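Local atomic coordinates of malonyl CoA-acyl carrier protein transacylase (Staphylococcus aureus, PDB entry 3IM9), a protein that catalyses transfer of the malonyl group from malonyl-CoA to holo acyl carrier protein, releasing CoA, in fatty acid biosynthesis. Residues Gly25-Leu30 with Glu39-Ala44; Ile52-Phe57 with Glu61-Glu66. All coordinates share one frame; numbering follows the deposited sequence.

Interaction 1 (Gly25-Leu30 with Glu39-Ala44)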
loop_
_atom_site.group_PDB
_atom_site.type_symbol
_atom_site.label_atom_id
_atom_site.label_comp_id
_atom_site.label_asym_id
_atom_site.label_seq_id
_atom_site.Cartn_x
_atom_site.Cartn_y
_atom_site.Cartn_z
ATOM N N GLY A 25 2.343 1.698 -18.684
ATOM C CA GLY A 25 2.161 0.440 -19.415
ATOM C C GLY A 25 1.457 -0.598 -18.531
ATOM O O GLY A 25 1.062 -1.672 -19.011
ATOM N N MET A 26 1.304 -0.306 -17.240
ATOM C CA MET A 26 0.719 -1.271 -16.296
ATOM C C MET A 26 -0.670 -1.723 -16.744
ATOM O O MET A 26 -1.561 -0.888 -17.040
ATOM C CB MET A 26 0.681 -0.701 -14.878
ATOM C CG MET A 26 -0.132 0.612 -14.784
ATOM S SD MET A 26 0.118 1.482 -13.182
ATOM C CE MET A 26 -0.842 0.404 -12.051
ATOM N N ALA A 27 -0.808 -3.070 -16.796
ATOM C CA ALA A 27 -2.066 -3.764 -17.169
ATOM C C ALA A 27 -2.341 -3.742 -18.669
ATOM O O ALA A 27 -3.398 -4.298 -19.055
ATOM C CB ALA A 27 -3.296 -3.249 -16.305
ATOM N N GLN A 28 -1.459 -3.144 -19.468
ATOM C CA GLN A 28 -1.808 -3.053 -20.910
ATOM C C GLN A 28 -1.878 -4.474 -21.530
ATOM O O GLN A 28 -2.652 -4.672 -22.454
ATOM C CB GLN A 28 -0.871 -2.076 -21.609
ATOM C CG GLN A 28 0.411 -2.699 -21.829
ATOM C CD GLN A 28 1.372 -1.680 -22.395
ATOM O OE1 GLN A 28 2.581 -1.864 -22.236
ATOM N NE2 GLN A 28 0.836 -0.520 -22.953
ATOM N N ASP A 29 -1.161 -5.421 -20.952
ATOM C CA ASP A 29 -1.185 -6.762 -21.435
ATOM C C ASP A 29 -2.445 -7.502 -21.090
ATOM O O ASP A 29 -2.773 -8.551 -21.749
ATOM C CB ASP A 29 0.060 -7.501 -20.978
ATOM C CG ASP A 29 0.200 -7.587 -19.416
ATOM O OD1 ASP A 29 0.815 -8.575 -18.944
ATOM O OD2 ASP A 29 -0.331 -6.651 -18.771
ATOM N N LEU A 30 -3.162 -7.077 -20.061
ATOM C CA LEU A 30 -4.411 -7.756 -19.677
ATOM C C LEU A 30 -5.588 -7.350 -20.561
ATOM O O LEU A 30 -6.510 -8.136 -20.763
ATOM C CB LEU A 30 -4.706 -7.400 -18.178
ATOM C CG LEU A 30 -3.658 -7.898 -17.169
ATOM C CD1 LEU A 30 -4.018 -7.235 -15.833
ATOM C CD2 LEU A 30 -3.665 -9.410 -17.045
ATOM N N GLU A 39 -13.060 -7.101 -17.471
ATOM C CA GLU A 39 -14.224 -6.621 -16.722
ATOM C C GLU A 39 -13.863 -5.564 -15.631
ATOM O O GLU A 39 -14.556 -4.545 -15.501
ATOM C CB GLU A 39 -14.882 -7.816 -16.089
ATOM C CG GLU A 39 -16.113 -7.431 -15.289
ATOM C CD GLU A 39 -16.912 -8.657 -14.799
ATOM O OE1 GLU A 39 -16.393 -9.854 -14.813
ATOM O OE2 GLU A 39 -18.075 -8.374 -14.384
ATOM N N ILE A 40 -12.750 -5.831 -14.938
ATOM C CA ILE A 40 -12.291 -4.902 -13.926
ATOM C C ILE A 40 -11.810 -3.623 -14.585
ATOM O O ILE A 40 -12.170 -2.504 -14.184
ATOM C CB ILE A 40 -11.182 -5.511 -13.064
ATOM C CG1 ILE A 40 -11.664 -6.720 -12.212
ATOM C CG2 ILE A 40 -10.553 -4.452 -12.122
ATOM C CD1 ILE A 40 -12.805 -6.371 -11.236
ATOM N N LEU A 41 -10.971 -3.766 -15.630
ATOM C CA LEU A 41 -10.437 -2.540 -16.269
ATOM C C LEU A 41 -11.544 -1.675 -16.850
ATOM O O LEU A 41 -11.503 -0.469 -16.748
ATOM C CB LEU A 41 -9.420 -3.016 -17.362
ATOM C CG LEU A 41 -8.187 -3.594 -16.722
ATOM C CD1 LEU A 41 -7.449 -4.486 -17.734
ATOM C CD2 LEU A 41 -7.143 -2.470 -16.340
ATOM N N THR A 42 -12.544 -2.294 -17.482
ATOM C CA THR A 42 -13.662 -1.550 -18.057
ATOM C C THR A 42 -14.561 -1.010 -16.955
ATOM O O THR A 42 -15.051 0.120 -17.109
ATOM C CB THR A 42 -14.517 -2.491 -18.927
ATOM O OG1 THR A 42 -13.748 -2.896 -20.075
ATOM C CG2 THR A 42 -15.762 -1.820 -19.410
ATOM N N SER A 43 -14.630 -1.700 -15.814
ATOM C CA SER A 43 -15.412 -1.110 -14.695
ATOM C C SER A 43 -14.801 0.190 -14.244
ATOM O O SER A 43 -15.473 1.166 -14.031
ATOM C CB SER A 43 -15.513 -2.087 -13.544
ATOM O OG SER A 43 -16.252 -1.553 -12.443
ATOM N N ALA A 44 -13.476 0.178 -14.091
ATOM C CA ALA A 44 -12.758 1.389 -13.644
ATOM C C ALA A 44 -12.961 2.497 -14.692
ATOM O O ALA A 44 -13.222 3.663 -14.370
ATOM C CB ALA A 44 -11.260 1.059 -13.517
#
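Leu-41 reaches out from helix 35-47 and places its forked end against two residues of the loop 25-30. Each branch has its own partner. Methyl CD2 of Leu-41 meets the methyl CB of Ala-27 at 3.9 Å. Methyl CD1 of Leu-41 meets CB of Leu-30 at 4.0 Å. In all three residues the bond from CA to CB points toward the opposite segment. Leu-41 CG lies beside its own backbone N and anti to the carbonyl carbon (chi1 -70°), which carries the fork outward from the helix to the loop. Leu-30 touches with the root of its side chain, not with its methyl ends. The contact is purely apolar and small, with 107 Å² buried in total.

In the acyl transferase domain this loop leads from strand 11-16 of the parallel sheet into helix 35-47, so the chain packs back on its own connection. A type II turn from Gly-25 to Gln-28 shapes the loop, closed by Gln-28 N to Gly-25 O at 3.0 Å. Ala-27 is the third residue of this turn, with phi 76°, and Ala-27 O accepts a bond from Leu-30 N, also at 3.0 Å. This bond links the backbones of the two residues that Leu-41 meets. The Leu-41 side chain also touches Phe-31, Leu-53 and Thr-76. Ala-27 rests on His-77 of helix 67-84 and on Met-56 of helix 52-57.

Interaction 2 (Ile52-Phe57 with Glu61-Glu66)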
loop_
_atom_site.group_PDB
_atom_site.type_symbol
_atom_site.label_atom_id
_atom_site.label_comp_id
_atom_site.label_asym_id
_atom_site.label_seq_id
_atom_site.Cartn_x
_atom_site.Cartn_y
_atom_site.Cartn_z
ATOM N N ILE A 52 -8.716 6.737 -17.015
ATOM C CA ILE A 52 -7.795 5.887 -16.190
ATOM C C ILE A 52 -6.970 4.924 -17.035
ATOM O O ILE A 52 -5.792 4.726 -16.803
ATOM C CB ILE A 52 -8.595 5.087 -15.082
ATOM C CG1 ILE A 52 -7.636 4.242 -14.214
ATOM C CG2 ILE A 52 -9.797 4.351 -15.754
ATOM C CD1 ILE A 52 -6.746 5.049 -13.371
ATOM N N LEU A 53 -7.603 4.348 -18.066
ATOM C CA LEU A 53 -6.822 3.411 -18.842
ATOM C C LEU A 53 -5.701 4.074 -19.686
ATOM O O LEU A 53 -4.606 3.523 -19.776
ATOM C CB LEU A 53 -7.727 2.484 -19.741
ATOM C CG LEU A 53 -8.848 1.774 -18.950
ATOM C CD1 LEU A 53 -9.590 0.826 -19.913
ATOM C CD2 LEU A 53 -8.271 0.938 -17.805
ATOM N N GLU A 54 -5.994 5.261 -20.227
ATOM C CA GLU A 54 -4.936 5.999 -20.965
ATOM C C GLU A 54 -3.815 6.330 -19.979
ATOM O O GLU A 54 -2.646 6.114 -20.250
ATOM C CB GLU A 54 -5.532 7.256 -21.541
ATOM C CG GLU A 54 -4.446 7.978 -22.447
ATOM C CD GLU A 54 -3.308 8.659 -21.758
ATOM O OE1 GLU A 54 -3.541 9.255 -20.697
ATOM O OE2 GLU A 54 -2.206 8.608 -22.338
ATOM N N THR A 55 -4.245 6.689 -18.769
ATOM C CA THR A 55 -3.260 7.115 -17.748
ATOM C C THR A 55 -2.366 5.943 -17.348
ATOM O O THR A 55 -1.125 6.103 -17.212
ATOM C CB THR A 55 -3.947 7.741 -16.556
ATOM O OG1 THR A 55 -4.677 8.878 -16.994
ATOM C CG2 THR A 55 -2.895 8.278 -15.499
ATOM N N MET A 56 -2.967 4.732 -17.250
ATOM C CA MET A 56 -2.211 3.529 -16.935
ATOM C C MET A 56 -1.282 3.087 -18.120
ATOM O O MET A 56 -0.118 2.680 -17.940
ATOM C CB MET A 56 -3.142 2.355 -16.607
ATOM C CG MET A 56 -3.823 2.631 -15.230
ATOM S SD MET A 56 -5.155 1.478 -14.921
ATOM C CE MET A 56 -4.238 -0.072 -14.649
ATOM N N PHE A 57 -1.821 3.100 -19.330
ATOM C CA PHE A 57 -1.123 2.449 -20.432
ATOM C C PHE A 57 -0.138 3.332 -21.179
ATOM O O PHE A 57 0.876 2.727 -21.624
ATOM C CB PHE A 57 -2.149 1.932 -21.502
ATOM C CG PHE A 57 -3.195 0.946 -20.982
ATOM C CD1 PHE A 57 -3.085 0.211 -19.777
ATOM C CD2 PHE A 57 -4.352 0.726 -21.813
ATOM C CE1 PHE A 57 -4.115 -0.689 -19.337
ATOM C CE2 PHE A 57 -5.318 -0.177 -21.368
ATOM C CZ PHE A 57 -5.220 -0.905 -20.172
ATOM N N GLU A 61 -0.271 12.650 -20.442
ATOM C CA GLU A 61 -0.268 13.833 -19.555
ATOM C C GLU A 61 0.780 13.722 -18.436
ATOM O O GLU A 61 0.921 14.704 -17.671
ATOM C CB GLU A 61 -1.631 14.206 -19.015
ATOM C CG GLU A 61 -2.605 14.459 -20.114
ATOM C CD GLU A 61 -3.983 14.921 -19.645
ATOM O OE1 GLU A 61 -4.546 15.700 -20.421
ATOM O OE2 GLU A 61 -4.558 14.580 -18.582
ATOM N N GLY A 62 1.549 12.652 -18.385
ATOM C CA GLY A 62 2.551 12.432 -17.323
ATOM C C GLY A 62 1.978 12.594 -15.907
ATOM O O GLY A 62 2.663 13.172 -14.997
ATOM N N LYS A 63 0.749 12.109 -15.684
ATOM C CA LYS A 63 0.063 12.255 -14.398
ATOM C C LYS A 63 -0.134 10.910 -13.637
ATOM O O LYS A 63 -0.796 10.891 -12.572
ATOM C CB LYS A 63 -1.289 12.968 -14.541
ATOM C CG LYS A 63 -2.264 12.175 -15.416
ATOM C CD LYS A 63 -3.610 12.862 -15.449
ATOM C CE LYS A 63 -4.720 12.088 -16.186
ATOM N NZ LYS A 63 -4.535 11.975 -17.634
ATOM N N LEU A 64 0.423 9.841 -14.170
ATOM C CA LEU A 64 0.218 8.506 -13.505
ATOM C C LEU A 64 0.774 8.509 -12.066
ATOM O O LEU A 64 0.204 7.891 -11.177
ATOM C CB LEU A 64 0.821 7.365 -14.360
ATOM C CG LEU A 64 0.707 5.971 -13.673
ATOM C CD1 LEU A 64 -0.813 5.569 -13.481
ATOM C CD2 LEU A 64 1.340 4.862 -14.566
ATOM N N GLY A 65 1.864 9.251 -11.850
ATOM C CA GLY A 65 2.484 9.303 -10.510
ATOM C C GLY A 65 1.887 10.323 -9.569
ATOM O O GLY A 65 2.396 10.384 -8.421
ATOM N N GLU A 66 0.826 11.041 -9.959
ATOM C CA GLU A 66 0.139 11.957 -9.033
ATOM C C GLU A 66 -0.887 11.077 -8.335
ATOM O O GLU A 66 -1.760 10.478 -8.997
ATOM C CB GLU A 66 -0.531 13.104 -9.809
ATOM C CG GLU A 66 0.571 13.886 -10.594
ATOM C CD GLU A 66 0.075 14.884 -11.614
ATOM O OE1 GLU A 66 -1.123 15.175 -11.612
ATOM O OE2 GLU A 66 0.885 15.410 -12.445
HETATM O O HOH W 1 -2.201 10.905 -19.036
HETATM O O HOH W 2 -5.614 10.651 -20.129
#
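Thr-55 meets both Lys-63 and Leu-64. The apolar part is made by Thr-55 CG2, which lies 3.7 Å from Leu-64 CA and 4.0 Å from Leu-64 CD1. Leu-64 CG stands anti to the backbone N (chi1 177°), and the side chain covers Thr-55 O, with CB 3.7 Å from that oxygen. Thr-55 O is buried and has no hydrogen-bond partner in the model. Leu-64 also packs on Ala-73.

The polar part centres on Lys-63, whose chain crosses Thr-55 at about a right angle and bends at its end (chi4 -68°), giving a weak hydrogen bond from Lys-63 NZ to Thr-55 OG1 at 3.2 Å. Asp-51 O is the stronger OG1 partner. A salt bridge joins Lys-63 NZ to Glu-61 OE2 at 2.8 Å, on the anti side of the carboxylate and 34° out of its plane.

Two waters link NZ to Glu-54 OE1, too far for a direct salt bridge. One also accepts from Glu-61 N. Glu-54 OE2 is bound by Glu-60 N and Thr-58 OG1.

The arrangement is a short helix with its following loop folded back on it, ending in a type I turn, Lys-63 to Glu-66, with Glu-66 as N-cap of helix 67-84.

How the interactions relate
The two contacts follow in series along the chain. Interaction 1 closes within helix 35-47, and interaction 2 opens at the next helix, 52-57. Their centres are about 12 Å apart, on the same side of the chain's centre. They touch: Gly-25 N probably bonds to Met-56 O at 2.8 Å, and the Phe-57 ring packs on the backbone of Met-26 and Ala-27. Met-56 also contacts Leu-41, so helix 52-57 lies against both segments of interaction 1. Together with helix 67-84, which borders both, they pack the loop after strand 11-16 and the loop after helix 52-57 against helices 35-47 and 52-57, away from the calcium site and from Ser-97 and His-207, the probable active-site residues.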